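Local atomic coordinates of putative nisin-resistance protein (Streptococcus agalactiae 515, PDB entry 4Y68), a protein that probably cleaves the lantibiotic nisin as a serine peptidase of family S41, a membrane-linked lipoprotein that would thereby confer resistance on the bacterium. Residues Q60-K65 against R76-E81; S91-K96 against A266-T271; R132-Y137 against N164-I169; I154-N159 against A219-H224; D179-Y184 against S276-Y281. All blocks are in the same frame, centred on the assembly; numbering follows the deposited sequence.

Interaction 1. Residues Q60-K65 against R76-E81; sequences QRSEKK and RNIVQE
Arg61 reaches from helix 55-66 to Glu81 on helix 72-87. Its CB and CG leave the helix with CG anti to the backbone N (chi1 178°), and neither they nor CD meets the facing segment. A bend at chi3 then turns the guanidinium toward the carboxylate. NE makes a weak bond to Glu81 OE1. NH2 carries the salt bridge: it lies 2.8 Å from Glu81 OE1, with a fairly straight N-H...O angle of 161°, and its second, more bent and weak bond goes to Glu81 OE2. OE1 is met on its syn side, close to the guanidinium plane, and the two flat groups are turned 37° apart. The helices run nearly antiparallel with the axes of the short segments 8.9 Å apart, as in a helical hairpin closed by a short turn. At its centre Ser62 and Val79 are the nearest CA pair. Ser62 OG touches Val79 CG1 at 3.6 Å, and a water bridges the helices, donating to Ile78 O at 2.6 Å and bonding weakly to Ser62 OG. Ile78 CG2 packs on Lys65 CB at 3.7 Å and lies 3.5 Å from the carbonyl oxygen Ser62 O. Leu40 of helix 32-46 touches both Ser62 and Val79 and so closes one side of the hairpin.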
# COMPACT_ATOMS: atom_id res chain seq x y z
N GLN A 60 21.53 11.48 -17.53
CA GLN A 60 22.84 12.07 -17.83
C GLN A 60 23.05 13.32 -17.00
O GLN A 60 24.11 13.50 -16.39
CB GLN A 60 22.97 12.37 -19.33
CG GLN A 60 24.16 13.26 -19.71
CD GLN A 60 23.83 14.76 -19.68
OE1 GLN A 60 22.66 15.18 -19.79
NE2 GLN A 60 24.87 15.59 -19.53
N ARG A 61 22.04 14.18 -16.94
CA ARG A 61 22.16 15.41 -16.17
C ARG A 61 22.40 15.10 -14.69
O ARG A 61 23.12 15.81 -13.99
CB ARG A 61 20.91 16.28 -16.32
CG ARG A 61 20.99 17.54 -15.48
CD ARG A 61 19.93 18.58 -15.87
NE ARG A 61 18.57 18.08 -15.68
CZ ARG A 61 17.73 17.81 -16.67
NH1 ARG A 61 18.09 18.00 -17.93
NH2 ARG A 61 16.52 17.35 -16.40
N SER A 62 21.78 14.02 -14.23
CA SER A 62 21.91 13.62 -12.84
C SER A 62 23.33 13.10 -12.55
O SER A 62 23.95 13.46 -11.55
CB SER A 62 20.85 12.57 -12.53
OG SER A 62 20.99 12.12 -11.21
N GLU A 63 23.84 12.25 -13.44
CA GLU A 63 25.22 11.75 -13.33
C GLU A 63 26.27 12.88 -13.34
O GLU A 63 27.27 12.81 -12.63
CB GLU A 63 25.50 10.76 -14.45
CG GLU A 63 24.72 9.49 -14.31
CD GLU A 63 24.71 8.66 -15.56
OE1 GLU A 63 25.14 9.19 -16.60
OE2 GLU A 63 24.28 7.49 -15.50
N LYS A 64 26.03 13.92 -14.12
CA LYS A 64 26.96 15.04 -14.18
C LYS A 64 27.04 15.74 -12.82
O LYS A 64 28.13 15.97 -12.30
CB LYS A 64 26.57 16.04 -15.28
CG LYS A 64 27.49 17.27 -15.37
CD LYS A 64 27.37 17.98 -16.71
CE LYS A 64 26.94 19.44 -16.56
NZ LYS A 64 26.99 20.20 -17.86
N LYS A 65 25.89 16.03 -12.22
CA LYS A 65 25.90 16.60 -10.87
C LYS A 65 26.54 15.64 -9.85
O LYS A 65 27.24 16.08 -8.94
CB LYS A 65 24.46 16.96 -10.44
CG LYS A 65 23.74 17.90 -11.40
CD LYS A 65 22.50 18.52 -10.74
CE LYS A 65 21.83 19.56 -11.64
NZ LYS A 65 20.99 18.96 -12.74
N ARG A 76 20.98 12.14 -2.85
CA ARG A 76 19.55 11.88 -2.91
C ARG A 76 18.84 13.09 -3.50
O ARG A 76 17.91 12.93 -4.30
CB ARG A 76 18.95 11.53 -1.52
CG ARG A 76 19.43 10.18 -0.92
CD ARG A 76 18.62 9.73 0.33
NE ARG A 76 18.92 10.53 1.53
CZ ARG A 76 19.97 10.32 2.33
NH1 ARG A 76 20.83 9.34 2.07
NH2 ARG A 76 20.16 11.09 3.40
N ASN A 77 19.28 14.29 -3.13
CA ASN A 77 18.71 15.51 -3.72
C ASN A 77 18.95 15.55 -5.23
O ASN A 77 18.06 15.90 -5.99
CB ASN A 77 19.29 16.78 -3.10
CG ASN A 77 19.07 16.86 -1.59
OD1 ASN A 77 18.26 16.12 -1.02
ND2 ASN A 77 19.80 17.76 -0.94
N ILE A 78 20.15 15.19 -5.64
CA ILE A 78 20.50 15.19 -7.06
C ILE A 78 19.70 14.17 -7.90
O ILE A 78 19.35 14.47 -9.04
CB ILE A 78 22.02 14.94 -7.24
CG1 ILE A 78 22.80 16.21 -6.88
CG2 ILE A 78 22.34 14.54 -8.67
CD1 ILE A 78 24.27 15.97 -6.60
N VAL A 79 19.40 12.99 -7.37
CA VAL A 79 18.68 11.99 -8.20
C VAL A 79 17.15 12.06 -8.09
O VAL A 79 16.44 11.26 -8.69
CB VAL A 79 19.12 10.56 -7.86
CG1 VAL A 79 20.65 10.40 -8.03
CG2 VAL A 79 18.70 10.19 -6.44
N GLN A 80 16.65 13.01 -7.30
CA GLN A 80 15.23 13.17 -7.07
C GLN A 80 14.42 13.30 -8.36
O GLN A 80 13.35 12.67 -8.51
CB GLN A 80 15.00 14.38 -6.18
CG GLN A 80 13.57 14.63 -5.73
CD GLN A 80 13.50 15.72 -4.63
OE1 GLN A 80 14.44 16.51 -4.47
NE2 GLN A 80 12.40 15.75 -3.88
N GLU A 81 14.91 14.11 -9.30
CA GLU A 81 14.19 14.31 -10.57
C GLU A 81 14.12 12.97 -11.32
O GLU A 81 13.09 12.61 -11.88
CB GLU A 81 14.87 15.39 -11.44
CG GLU A 81 14.19 15.60 -12.79
CD GLU A 81 14.98 16.50 -13.77
OE1 GLU A 81 16.23 16.62 -13.69
OE2 GLU A 81 14.31 17.08 -14.66
O HOH W 1 18.04 13.56 -11.11

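Interaction 2. Residues S91-K96 against A266-T271; sequences SQILSK and ARLALT
Gln92 and Ala269 exchange two backbone hydrogen bonds, Gln92 N to Ala269 O being 3.0 Å, and Leu94 and Arg267 exchange two more, Leu94 N to Arg267 O being 2.8 Å. Between them stands the non-hydrogen-bonded pair Ile93 and Leu268, whose CA atoms are 4.6 Å apart. A CA-H...O contact supplements the ladder: Ile93 CA lies 3.4 Å from Arg267 O. This is regular antiparallel pairing, 159° between the strand directions, and it adds strand 92-94 to one side of strand 267-276, whose Leu268 and Leu270 bond to strand 256-261. A side-chain bond follows at one end, where Ser91 OG donates to Thr271 OG1 at 2.9 Å; Thr271 OG1 is also bonded to Asn257 OD1. Apolar contact is lighter. With Leu268 CG anti to the backbone N (chi1 167°), its CD1 meets Ile93 CG2 obliquely at 4.0 Å, on the face where Val83 touches Ile93 and Ile39 touches Leu268. At the other end Ala266 CB packs 3.9 Å from CA of Ser95, the N-cap residue of helix 96-103.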
# COMPACT_ATOMS: atom_id res chain seq x y z
N SER A 91 6.78 7.14 -6.55
CA SER A 91 8.16 6.80 -6.21
C SER A 91 8.82 7.89 -5.38
O SER A 91 8.48 9.06 -5.51
CB SER A 91 8.97 6.55 -7.48
OG SER A 91 8.52 5.40 -8.18
N GLN A 92 9.78 7.51 -4.53
CA GLN A 92 10.59 8.50 -3.80
C GLN A 92 11.75 7.87 -3.06
O GLN A 92 11.84 6.64 -2.94
CB GLN A 92 9.72 9.28 -2.80
CG GLN A 92 8.98 8.40 -1.81
CD GLN A 92 7.99 9.19 -0.97
OE1 GLN A 92 8.18 10.38 -0.74
NE2 GLN A 92 6.93 8.53 -0.51
N ILE A 93 12.65 8.72 -2.57
CA ILE A 93 13.75 8.32 -1.72
C ILE A 93 13.48 8.85 -0.31
O ILE A 93 13.34 10.06 -0.10
CB ILE A 93 15.13 8.85 -2.23
CG1 ILE A 93 15.07 10.35 -2.54
CG2 ILE A 93 15.57 8.12 -3.48
CD1 ILE A 93 14.92 10.71 -4.05
N LEU A 94 13.38 7.96 0.65
CA LEU A 94 13.24 8.38 2.04
C LEU A 94 14.56 8.20 2.78
O LEU A 94 15.16 7.13 2.75
CB LEU A 94 12.11 7.60 2.70
CG LEU A 94 10.84 7.63 1.85
CD1 LEU A 94 9.82 6.64 2.36
CD2 LEU A 94 10.26 9.05 1.85
N SER A 95 15.03 9.25 3.43
CA SER A 95 16.20 9.15 4.26
C SER A 95 15.86 8.25 5.44
O SER A 95 14.67 8.02 5.74
CB SER A 95 16.66 10.53 4.74
OG SER A 95 15.71 11.08 5.64
N LYS A 96 16.89 7.74 6.10
CA LYS A 96 16.71 6.91 7.28
C LYS A 96 15.83 7.58 8.33
O LYS A 96 14.96 6.94 8.91
CB LYS A 96 18.06 6.56 7.90
CG LYS A 96 17.97 5.42 8.92
CD LYS A 96 19.27 5.17 9.68
CE LYS A 96 19.10 3.94 10.60
NZ LYS A 96 20.32 3.60 11.38
N ALA A 266 18.75 4.57 4.20
CA ALA A 266 17.73 5.24 3.41
C ALA A 266 17.01 4.19 2.55
O ALA A 266 17.57 3.13 2.28
CB ALA A 266 18.35 6.33 2.56
N ARG A 267 15.79 4.49 2.15
CA ARG A 267 14.99 3.59 1.30
C ARG A 267 14.60 4.21 -0.03
O ARG A 267 14.07 5.32 -0.08
CB ARG A 267 13.70 3.18 2.00
CG ARG A 267 13.87 2.49 3.30
CD ARG A 267 12.52 1.87 3.69
NE ARG A 267 12.60 1.13 4.95
CZ ARG A 267 11.54 0.78 5.67
NH1 ARG A 267 10.32 1.11 5.26
NH2 ARG A 267 11.71 0.10 6.81
N LEU A 268 14.83 3.48 -1.12
CA LEU A 268 14.28 3.83 -2.41
C LEU A 268 12.97 3.07 -2.60
O LEU A 268 12.98 1.85 -2.75
CB LEU A 268 15.27 3.51 -3.54
CG LEU A 268 14.72 3.53 -4.98
CD1 LEU A 268 14.30 4.92 -5.44
CD2 LEU A 268 15.72 2.93 -5.98
N ALA A 269 11.85 3.79 -2.57
CA ALA A 269 10.55 3.27 -2.93
C ALA A 269 10.31 3.47 -4.43
O ALA A 269 10.08 4.58 -4.88
CB ALA A 269 9.45 3.95 -2.14
N LEU A 270 10.34 2.38 -5.19
CA LEU A 270 10.33 2.46 -6.66
C LEU A 270 9.09 1.80 -7.28
O LEU A 270 8.77 0.65 -6.97
CB LEU A 270 11.60 1.79 -7.22
CG LEU A 270 11.82 1.82 -8.73
CD1 LEU A 270 11.77 3.27 -9.23
CD2 LEU A 270 13.16 1.20 -9.08
N THR A 271 8.40 2.52 -8.17
CA THR A 271 7.19 1.98 -8.77
C THR A 271 7.54 1.01 -9.88
O THR A 271 8.32 1.34 -10.78
CB THR A 271 6.30 3.11 -9.31
OG1 THR A 271 6.00 4.01 -8.24
CG2 THR A 271 5.02 2.55 -9.89

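Interaction 3. Residues R132-Y137 against N164-I169; sequences RSISHY and NMIPMI
Asn164, whose amide touches Ile134, uses both ends of that group. OD1 accepts from Ile166 N at 3.1 Å, with an N-H...O angle of 151° and the donor above the carbonyl plane: a capping bond at the N-cap of helix 165-171. ND2 donates outside the contact, to Lys128 O, and also lies 3.7 Å from Ile134 CG2. Having CG anti to the backbone N (chi1 -166°) brings the amide into this place.

The rest of the contact is mostly van der Waals packing. Pro167 is its centre, and the Ile134 and Pro167 CA atoms are the nearest pair, 5.3 Å apart. Pro167 CG rests on Ile134 CB at 3.9 Å, while Pro167 CB sits 3.5 Å from Ile134 O. One turn on, Tyr137 crosses the proline at about a right angle, its CD1 being 3.8 Å from Pro167 CB. The ring then runs on until OH reaches Met168 CG at 3.9 Å; that hydroxyl is bonded to Pro124 O. The short helical segments run nearly parallel, at 22°, with axes 8.8 Å apart.

Tyr137 OH and Asn164 ND2 are thus both bonded to main-chain carbonyls of the connection between strand 118-122 and helix 131-147, so these polar groups are satisfied by that connection while the two helices meet by packing.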
# COMPACT_ATOMS: atom_id res chain seq x y z
N ARG A 132 5.85 -7.99 15.97
CA ARG A 132 4.96 -7.81 17.11
C ARG A 132 3.90 -6.77 16.78
O ARG A 132 2.71 -7.02 16.97
CB ARG A 132 5.73 -7.41 18.37
CG ARG A 132 4.83 -7.19 19.59
CD ARG A 132 5.61 -6.95 20.90
NE ARG A 132 6.08 -8.20 21.51
CZ ARG A 132 7.33 -8.65 21.45
NH1 ARG A 132 8.26 -7.95 20.79
NH2 ARG A 132 7.66 -9.79 22.03
N SER A 133 4.34 -5.62 16.29
CA SER A 133 3.43 -4.54 15.93
C SER A 133 2.41 -4.97 14.88
O SER A 133 1.23 -4.64 14.98
CB SER A 133 4.19 -3.32 15.40
OG SER A 133 5.17 -2.88 16.31
N ILE A 134 2.88 -5.66 13.84
CA ILE A 134 1.99 -5.96 12.73
C ILE A 134 1.03 -7.05 13.14
O ILE A 134 -0.07 -7.10 12.64
CB ILE A 134 2.73 -6.39 11.43
CG1 ILE A 134 3.42 -7.73 11.61
CG2 ILE A 134 3.68 -5.29 10.95
CD1 ILE A 134 4.06 -8.28 10.33
N SER A 135 1.45 -7.92 14.07
CA SER A 135 0.56 -8.96 14.59
C SER A 135 -0.49 -8.38 15.58
O SER A 135 -1.63 -8.86 15.66
CB SER A 135 1.38 -10.05 15.28
OG SER A 135 2.36 -10.59 14.39
N HIS A 136 -0.10 -7.35 16.32
CA HIS A 136 -1.07 -6.65 17.14
C HIS A 136 -2.12 -5.96 16.26
O HIS A 136 -3.30 -5.99 16.58
CB HIS A 136 -0.38 -5.63 18.05
CG HIS A 136 -1.33 -4.78 18.82
ND1 HIS A 136 -1.13 -3.44 19.03
CD2 HIS A 136 -2.50 -5.09 19.42
CE1 HIS A 136 -2.15 -2.94 19.72
NE2 HIS A 136 -2.99 -3.93 19.97
N TYR A 137 -1.70 -5.38 15.14
CA TYR A 137 -2.64 -4.71 14.24
C TYR A 137 -3.61 -5.72 13.62
O TYR A 137 -4.81 -5.56 13.73
CB TYR A 137 -1.89 -3.95 13.15
CG TYR A 137 -2.74 -3.15 12.15
CD1 TYR A 137 -3.57 -3.78 11.21
CD2 TYR A 137 -2.65 -1.76 12.09
CE1 TYR A 137 -4.31 -3.04 10.28
CE2 TYR A 137 -3.37 -1.00 11.16
CZ TYR A 137 -4.20 -1.64 10.27
OH TYR A 137 -4.90 -0.90 9.37
N ASN A 164 2.38 -0.91 5.42
CA ASN A 164 2.59 -2.35 5.28
C ASN A 164 1.30 -3.09 4.91
O ASN A 164 0.40 -3.18 5.72
CB ASN A 164 3.17 -2.89 6.60
CG ASN A 164 3.75 -4.28 6.48
OD1 ASN A 164 3.43 -5.03 5.57
ND2 ASN A 164 4.61 -4.64 7.43
N MET A 165 1.22 -3.58 3.67
CA MET A 165 0.06 -4.36 3.21
C MET A 165 -0.28 -5.58 4.10
O MET A 165 -1.45 -5.91 4.29
CB MET A 165 0.30 -4.87 1.79
CG MET A 165 0.02 -3.83 0.72
SD MET A 165 -1.64 -3.91 0.10
CE MET A 165 -1.60 -5.40 -0.84
N ILE A 166 0.74 -6.21 4.66
CA ILE A 166 0.61 -7.50 5.34
C ILE A 166 -0.40 -7.52 6.52
O ILE A 166 -1.27 -8.40 6.57
CB ILE A 166 1.99 -7.97 5.82
CG1 ILE A 166 2.83 -8.40 4.62
CG2 ILE A 166 1.87 -9.12 6.79
CD1 ILE A 166 4.25 -8.84 4.98
N PRO A 167 -0.29 -6.58 7.47
CA PRO A 167 -1.27 -6.51 8.56
C PRO A 167 -2.67 -6.05 8.11
O PRO A 167 -3.69 -6.40 8.73
CB PRO A 167 -0.65 -5.50 9.53
CG PRO A 167 0.39 -4.76 8.72
CD PRO A 167 0.89 -5.74 7.73
N MET A 168 -2.72 -5.25 7.04
CA MET A 168 -4.00 -4.78 6.51
C MET A 168 -4.78 -5.91 5.85
O MET A 168 -5.93 -6.18 6.20
CB MET A 168 -3.80 -3.64 5.50
CG MET A 168 -3.32 -2.38 6.13
SD MET A 168 -3.35 -0.97 5.02
CE MET A 168 -2.10 -0.03 5.88
N ILE A 169 -4.15 -6.57 4.89
CA ILE A 169 -4.82 -7.66 4.22
C ILE A 169 -5.01 -8.79 5.21
O ILE A 169 -6.09 -9.37 5.29
CB ILE A 169 -4.05 -8.18 2.99
CG1 ILE A 169 -4.01 -7.13 1.88
CG2 ILE A 169 -4.72 -9.45 2.47
CD1 ILE A 169 -5.37 -6.73 1.36

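Interaction 4. Residues I154-N159 against A219-H224; sequences ILDLSN and AIITNH
Ala219 O receives Leu155 N at 2.7 Å, the first of three backbone hydrogen bonds joining the strands. Leu155 O takes Ile221 N, and Ile221 O takes Leu157 N, both at 2.8 Å. Leu155 thus uses both its N and its O, bonding to the residues on either side of Ile220, as in parallel pairing; the strand directions differ by 20°.

Side-chain bonds continue the join past the strand ends. Asn223 CG sits between its backbone N and carbonyl carbon (chi1 67°), which brings the amide to Asn159. Asn223 OD1 accepts from Asn159 N, and Asn223 ND2 donates to Asn159 OD1 at 2.9 Å, nearly straight at 174°. Asn159 OD1 lies in the Asn223 amide plane, but the donor stands well above the Asn159 carbonyl plane. Within 154-159, Ser158 N bonds to Asp156 OD1 from above the carboxylate, an Asx turn, and Ser158 OG adds a bond at 2.7 Å on the syn lone pair of Asp156 OD1, bracing the turn internally.

Apolar packing falls on both faces. Ile154 CG2 meets Ile221 CD1 at 3.5 Å, whereas Leu157 CD1 meets Ile220 CG2 at 3.7 Å.

The pair belongs to the mixed, largely parallel sheet of the S41 peptidase domain, with helix 297-308 packed on the Ile154 and Ile221 face.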
# COMPACT_ATOMS: atom_id res chain seq x y z
N ILE A 154 -18.97 -1.87 8.55
CA ILE A 154 -18.48 -0.69 7.84
C ILE A 154 -16.98 -0.67 8.02
O ILE A 154 -16.49 -0.67 9.14
CB ILE A 154 -19.09 0.62 8.34
CG1 ILE A 154 -20.60 0.55 8.32
CG2 ILE A 154 -18.59 1.79 7.48
CD1 ILE A 154 -21.28 1.85 8.64
N LEU A 155 -16.26 -0.68 6.90
CA LEU A 155 -14.81 -0.68 6.89
C LEU A 155 -14.39 0.68 6.46
O LEU A 155 -14.65 1.07 5.34
CB LEU A 155 -14.27 -1.73 5.94
CG LEU A 155 -14.68 -3.18 6.16
CD1 LEU A 155 -13.98 -4.05 5.13
CD2 LEU A 155 -14.34 -3.62 7.58
N ASP A 156 -13.71 1.42 7.33
CA ASP A 156 -13.40 2.81 7.08
C ASP A 156 -11.91 2.98 6.79
O ASP A 156 -11.07 2.81 7.68
CB ASP A 156 -13.84 3.68 8.26
CG ASP A 156 -13.59 5.16 8.03
OD1 ASP A 156 -13.33 5.57 6.86
OD2 ASP A 156 -13.66 5.91 9.03
N LEU A 157 -11.62 3.32 5.53
CA LEU A 157 -10.26 3.51 5.03
C LEU A 157 -9.94 4.98 4.81
O LEU A 157 -8.91 5.29 4.22
CB LEU A 157 -10.05 2.74 3.71
CG LEU A 157 -10.19 1.20 3.75
CD1 LEU A 157 -10.38 0.60 2.37
CD2 LEU A 157 -9.03 0.51 4.46
N SER A 158 -10.84 5.88 5.23
CA SER A 158 -10.55 7.33 5.20
C SER A 158 -9.18 7.62 5.79
O SER A 158 -8.82 7.08 6.83
CB SER A 158 -11.59 8.14 5.99
OG SER A 158 -12.91 7.91 5.52
N ASN A 159 -8.41 8.48 5.14
CA ASN A 159 -7.16 8.94 5.71
C ASN A 159 -6.11 7.86 5.90
O ASN A 159 -5.08 8.13 6.52
CB ASN A 159 -7.40 9.62 7.08
CG ASN A 159 -8.38 10.79 6.98
OD1 ASN A 159 -8.46 11.44 5.94
ND2 ASN A 159 -9.15 11.03 8.05
N ALA A 219 -19.90 -2.52 3.88
CA ALA A 219 -19.77 -1.20 3.30
C ALA A 219 -18.35 -0.67 3.53
O ALA A 219 -17.84 -0.70 4.65
CB ALA A 219 -20.80 -0.25 3.87
N ILE A 220 -17.72 -0.19 2.47
CA ILE A 220 -16.36 0.33 2.58
C ILE A 220 -16.32 1.82 2.33
O ILE A 220 -16.82 2.29 1.31
CB ILE A 220 -15.41 -0.35 1.58
CG1 ILE A 220 -15.39 -1.86 1.78
CG2 ILE A 220 -14.01 0.16 1.77
CD1 ILE A 220 -14.46 -2.55 0.84
N ILE A 221 -15.70 2.57 3.22
CA ILE A 221 -15.63 4.02 3.06
C ILE A 221 -14.21 4.46 2.69
O ILE A 221 -13.23 3.99 3.28
CB ILE A 221 -16.10 4.76 4.34
CG1 ILE A 221 -17.52 4.35 4.68
CG2 ILE A 221 -15.97 6.28 4.19
CD1 ILE A 221 -18.06 4.96 5.99
N THR A 222 -14.11 5.35 1.71
CA THR A 222 -12.84 5.91 1.29
C THR A 222 -12.97 7.42 1.19
O THR A 222 -14.07 7.94 1.01
CB THR A 222 -12.40 5.34 -0.08
OG1 THR A 222 -13.31 5.76 -1.10
CG2 THR A 222 -12.35 3.81 -0.06
N ASN A 223 -11.87 8.15 1.31
CA ASN A 223 -11.90 9.58 1.00
C ASN A 223 -10.68 9.93 0.16
O ASN A 223 -9.95 9.02 -0.22
CB ASN A 223 -12.00 10.44 2.27
CG ASN A 223 -10.76 10.39 3.15
OD1 ASN A 223 -9.85 9.61 2.92
ND2 ASN A 223 -10.74 11.23 4.20
N HIS A 224 -10.47 11.21 -0.14
CA HIS A 224 -9.40 11.62 -1.05
C HIS A 224 -8.00 11.25 -0.56
O HIS A 224 -7.06 11.16 -1.35
CB HIS A 224 -9.46 13.14 -1.29
CG HIS A 224 -10.53 13.56 -2.26
ND1 HIS A 224 -10.77 12.87 -3.44
CD2 HIS A 224 -11.42 14.58 -2.23
CE1 HIS A 224 -11.76 13.46 -4.09
NE2 HIS A 224 -12.17 14.50 -3.38

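Interaction 5. Residues D179-Y184 against S276-Y281; sequences DTLFHY and SDRQGY
Arg278 NH1 donates to Thr180 O at 2.9 Å, with the acceptor in the guanidinium plane and the donor in the carbonyl plane. A bend at chi3 (-55°) brings the group there, while NH2 serves Ser236 O and Lys238 O. The backbones of His183 and Ser276 exchange two bonds as an antiparallel hydrogen-bonded pair: His183 N to Ser276 O is nearly straight (171°), and Ser276 N reaches His183 O at 3.1 Å from above the carbonyl plane. Beyond this pair a water bridges the segments, donating to Leu181 O at 2.7 Å and accepting from Arg278 N. Leu181 and Phe182 both face Ile194 of strand 191-195, a classic beta bulge. Farther out, Ser276 OG lies near the edge of the His183 ring, 3.5 Å from His183 CB; the ring's ND1 is bonded to Thr193 OG1. Thr180 CG2 rests on Arg278 CG at 4.0 Å. Past the single bridge, arginine and water thus take over the joining of strand 180-185 to the type I turn from Asp277 to Gly280.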
# COMPACT_ATOMS: atom_id res chain seq x y z
N ASP A 179 -7.96 -16.43 -2.77
CA ASP A 179 -7.83 -16.42 -4.23
C ASP A 179 -7.13 -15.12 -4.62
O ASP A 179 -6.60 -14.40 -3.78
CB ASP A 179 -9.23 -16.49 -4.89
CG ASP A 179 -9.20 -17.09 -6.31
OD1 ASP A 179 -8.21 -16.92 -7.05
OD2 ASP A 179 -10.20 -17.74 -6.68
N THR A 180 -7.20 -14.79 -5.90
CA THR A 180 -6.62 -13.58 -6.44
C THR A 180 -7.17 -12.34 -5.73
O THR A 180 -8.36 -12.19 -5.55
CB THR A 180 -6.89 -13.49 -7.95
OG1 THR A 180 -6.04 -14.43 -8.63
CG2 THR A 180 -6.61 -12.10 -8.45
N LEU A 181 -6.27 -11.47 -5.31
CA LEU A 181 -6.66 -10.19 -4.72
C LEU A 181 -6.60 -9.06 -5.75
O LEU A 181 -7.57 -8.32 -5.90
CB LEU A 181 -5.77 -9.88 -3.51
CG LEU A 181 -6.25 -10.39 -2.15
CD1 LEU A 181 -7.37 -11.42 -2.22
CD2 LEU A 181 -5.08 -10.91 -1.33
N PHE A 182 -5.46 -8.91 -6.42
CA PHE A 182 -5.34 -8.02 -7.58
C PHE A 182 -4.17 -8.52 -8.44
O PHE A 182 -3.44 -9.40 -8.01
CB PHE A 182 -5.15 -6.54 -7.16
CG PHE A 182 -3.95 -6.31 -6.27
CD1 PHE A 182 -4.07 -6.39 -4.90
CD2 PHE A 182 -2.71 -6.04 -6.81
CE1 PHE A 182 -2.96 -6.20 -4.08
CE2 PHE A 182 -1.61 -5.83 -6.00
CZ PHE A 182 -1.73 -5.92 -4.63
N HIS A 183 -4.03 -7.99 -9.65
CA HIS A 183 -2.86 -8.30 -10.52
C HIS A 183 -1.93 -7.10 -10.68
O HIS A 183 -2.31 -5.96 -10.44
CB HIS A 183 -3.31 -8.73 -11.91
CG HIS A 183 -4.43 -9.72 -11.91
ND1 HIS A 183 -4.22 -11.08 -11.77
CD2 HIS A 183 -5.76 -9.55 -12.06
CE1 HIS A 183 -5.39 -11.70 -11.82
NE2 HIS A 183 -6.33 -10.80 -12.00
N TYR A 184 -0.70 -7.35 -11.11
CA TYR A 184 0.17 -6.24 -11.44
C TYR A 184 1.16 -6.67 -12.53
O TYR A 184 1.59 -7.82 -12.59
CB TYR A 184 0.89 -5.71 -10.18
CG TYR A 184 1.80 -6.69 -9.50
CD1 TYR A 184 1.29 -7.77 -8.78
CD2 TYR A 184 3.18 -6.53 -9.56
CE1 TYR A 184 2.15 -8.69 -8.14
CE2 TYR A 184 4.04 -7.43 -8.94
CZ TYR A 184 3.52 -8.50 -8.24
OH TYR A 184 4.38 -9.38 -7.62
N SER A 276 -4.31 -4.14 -11.94
CA SER A 276 -5.69 -4.35 -12.35
C SER A 276 -6.43 -5.15 -11.29
O SER A 276 -5.83 -5.98 -10.63
CB SER A 276 -5.76 -5.04 -13.71
OG SER A 276 -4.99 -6.21 -13.66
N ASP A 277 -7.72 -4.90 -11.13
CA ASP A 277 -8.51 -5.62 -10.15
C ASP A 277 -9.06 -6.92 -10.75
O ASP A 277 -8.79 -7.23 -11.92
CB ASP A 277 -9.64 -4.72 -9.59
CG ASP A 277 -10.62 -4.25 -10.66
OD1 ASP A 277 -10.85 -4.97 -11.65
OD2 ASP A 277 -11.18 -3.15 -10.50
N ARG A 278 -9.79 -7.70 -9.95
CA ARG A 278 -10.35 -8.99 -10.38
C ARG A 278 -11.26 -8.84 -11.60
O ARG A 278 -11.40 -9.77 -12.39
CB ARG A 278 -11.15 -9.66 -9.23
CG ARG A 278 -10.32 -10.58 -8.34
CD ARG A 278 -11.17 -11.31 -7.26
NE ARG A 278 -11.88 -10.31 -6.50
CZ ARG A 278 -11.51 -9.87 -5.30
NH1 ARG A 278 -10.47 -10.39 -4.65
NH2 ARG A 278 -12.23 -8.90 -4.73
N GLN A 279 -11.87 -7.67 -11.74
CA GLN A 279 -12.88 -7.43 -12.76
C GLN A 279 -12.25 -7.03 -14.08
O GLN A 279 -12.92 -6.98 -15.11
CB GLN A 279 -13.87 -6.36 -12.29
CG GLN A 279 -14.55 -6.71 -10.98
CD GLN A 279 -15.62 -5.70 -10.58
OE1 GLN A 279 -15.31 -4.59 -10.14
NE2 GLN A 279 -16.88 -6.09 -10.73
N GLY A 280 -10.95 -6.80 -14.05
CA GLY A 280 -10.20 -6.47 -15.25
C GLY A 280 -9.92 -4.99 -15.44
O GLY A 280 -9.28 -4.62 -16.42
N TYR A 281 -10.39 -4.15 -14.53
CA TYR A 281 -10.16 -2.70 -14.64
C TYR A 281 -8.71 -2.33 -14.38
O TYR A 281 -8.10 -2.84 -13.45
CB TYR A 281 -11.04 -1.93 -13.67
CG TYR A 281 -12.50 -1.97 -14.01
CD1 TYR A 281 -13.04 -1.10 -14.94
CD2 TYR A 281 -13.35 -2.89 -13.39
CE1 TYR A 281 -14.40 -1.14 -15.25
CE2 TYR A 281 -14.70 -2.93 -13.69
CZ TYR A 281 -15.21 -2.05 -14.62
OH TYR A 281 -16.55 -2.09 -14.92
O HOH W 2 -9.61 -7.13 -7.23

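Overall arrangement
From the N terminus, interaction 1 comes first, closing a short helical hairpin. Helix 72-87 leads directly into strand 92-94 and interaction 2; Arg76 and Gln80 pack on Ile93, and Arg76 also on Ser95 and Ala266. Interaction 2 then closes a long loop back to 266-271, and both interactions 3 and 4 fall within it. These two cross, as strand 152-156 lies between the helices of interaction 3 in the chain and strand 218-222 follows both. Interaction 5 crosses interactions 2 and 4, and it touches interaction 3 where Met165 packs on Phe182 and Ile169 on Leu181. Strand 267-276 links interactions 2 and 5, whose centres are about 26 Å apart, joining the N-terminal helices to the peptidase core.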